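Local coordinates for uncharacterized conserved protein (Idiomarina loihiensis, PDB 2QSD), which is of unknown function and belongs to a family whose members share the DUF1543 domain, at residues Glu39-Pro42 with Ala43-Lys46. Residues are numbered along the deposited sequence; the frame is centred on the assembly and turned at random.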
loop_
_atom_site.group_PDB
_atom_site.type_symbol
_atom_site.label_atom_id
_atom_site.label_comp_id
_atom_site.label_asym_id
_atom_site.label_seq_id
_atom_site.Cartn_x
_atom_site.Cartn_y
_atom_site.Cartn_z
ATOM N N GLU A 39 16.951 1.757 17.807
ATOM C CA GLU A 39 18.260 1.747 17.164
ATOM C C GLU A 39 18.215 1.296 15.705
ATOM O O GLU A 39 19.245 1.263 15.035
ATOM C CB GLU A 39 19.263 0.923 17.976
ATOM C CG GLU A 39 19.735 1.634 19.243
ATOM C CD GLU A 39 20.758 0.833 20.021
ATOM O OE1 GLU A 39 21.955 0.893 19.667
ATOM O OE2 GLU A 39 20.367 0.152 20.990
ATOM N N THR A 40 17.024 0.959 15.214
ATOM C CA THR A 40 16.853 0.589 13.810
ATOM C C THR A 40 16.301 1.747 12.972
ATOM O O THR A 40 16.198 1.631 11.744
ATOM C CB THR A 40 15.940 -0.642 13.634
ATOM O OG1 THR A 40 14.588 -0.299 13.956
ATOM C CG2 THR A 40 16.403 -1.812 14.501
ATOM N N TYR A 41 15.964 2.853 13.641
ATOM C CA TYR A 41 15.356 4.018 12.984
ATOM C C TYR A 41 16.143 4.577 11.785
ATOM O O TYR A 41 15.531 4.843 10.752
ATOM C CB TYR A 41 14.983 5.125 13.985
ATOM C CG TYR A 41 13.821 4.805 14.908
ATOM C CD1 TYR A 41 12.997 3.695 14.683
ATOM C CD2 TYR A 41 13.518 5.637 15.992
ATOM C CE1 TYR A 41 11.928 3.408 15.524
ATOM C CE2 TYR A 41 12.437 5.358 16.841
ATOM C CZ TYR A 41 11.653 4.239 16.594
ATOM O OH TYR A 41 10.587 3.937 17.407
ATOM N N PRO A 42 17.485 4.759 11.910
ATOM C CA PRO A 42 18.259 5.147 10.719
ATOM C C PRO A 42 18.111 4.203 9.530
ATOM O O PRO A 42 18.003 4.664 8.391
ATOM C CB PRO A 42 19.709 5.125 11.224
ATOM C CG PRO A 42 19.592 5.441 12.663
ATOM C CD PRO A 42 18.362 4.695 13.099
ATOM N N ALA A 43 18.094 2.900 9.803
ATOM C CA ALA A 43 17.985 1.892 8.761
ATOM C C ALA A 43 16.583 1.839 8.165
ATOM O O ALA A 43 16.418 1.483 7.000
ATOM C CB ALA A 43 18.393 0.526 9.293
ATOM N N ILE A 44 15.580 2.189 8.967
ATOM C CA ILE A 44 14.208 2.275 8.475
ATOM C C ILE A 44 14.076 3.473 7.547
ATOM O O ILE A 44 13.588 3.339 6.417
ATOM C CB ILE A 44 13.187 2.375 9.622
ATOM C CG1 ILE A 44 13.186 1.079 10.425
ATOM C CG2 ILE A 44 11.781 2.645 9.074
ATOM C CD1 ILE A 44 12.374 1.156 11.691
ATOM N N ARG A 45 14.543 4.627 8.023
ATOM C CA ARG A 45 14.554 5.861 7.230
ATOM C C ARG A 45 15.279 5.724 5.895
ATOM O O ARG A 45 14.774 6.191 4.877
ATOM C CB ARG A 45 15.131 7.028 8.027
ATOM C CG ARG A 45 14.166 7.582 9.059
ATOM C CD ARG A 45 14.451 9.047 9.338
ATOM N NE ARG A 45 13.356 9.708 10.050
ATOM C CZ ARG A 45 12.256 10.193 9.473
ATOM N NH1 ARG A 45 11.325 10.777 10.216
ATOM N NH2 ARG A 45 12.075 10.089 8.159
ATOM N N LYS A 46 16.433 5.057 5.893
ATOM C CA LYS A 46 17.200 4.892 4.658
ATOM C C LYS A 46 16.679 3.773 3.752
ATOM O O LYS A 46 17.007 3.731 2.567
ATOM C CB LYS A 46 18.707 4.752 4.939
ATOM C CG LYS A 46 19.189 3.364 5.326
ATOM C CD LYS A 46 20.687 3.196 5.040
ATOM C CE LYS A 46 21.565 4.073 5.938
ATOM N NZ LYS A 46 23.021 3.890 5.650
#
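Tyr-41 O accepts a nearly straight bond from Arg-45 N at 2.9 Å, with an N-H...O angle of 175°. It is one of three successive i to i+4 bonds that form the first turns of the short α-helix 41-47. Ile-44 N gives its hydrogen to Thr-40 O at 2.9 Å, and Lys-46 N to Pro-42 O at 3.0 Å. Pro-42 sits in the first turn, where its lack of an N-H costs the helix no bond. The side chain of Ile-44 runs back toward the start of the helix. With CG1 beside the backbone N (chi1 -66°) and the chain extended beyond it, Ile-44 CD1 lies 3.5 Å from Thr-40 OG1. Ile-44 CD1 also meets the edge of the Tyr-41 ring, near its plane, 4.0 Å from Tyr-41 CD1. Thr-40, Ala-43 and Ile-44 pack on Val-32 and so seat the helix against strand 26-34. Shortening Ile-44 to an alanine removes CG1, CG2 and CD1, which would probably leave a gap beside Val-32 and strip the Tyr-41 ring edge and Thr-40 OG1 of their methyl neighbour. Arg-45 NE is hydrogen-bonded to Pro-179 O, tying the helix to the C-terminal segment. Thr-40 OG1 is hydrogen-bonded to Met-37 O, three residues earlier in the chain.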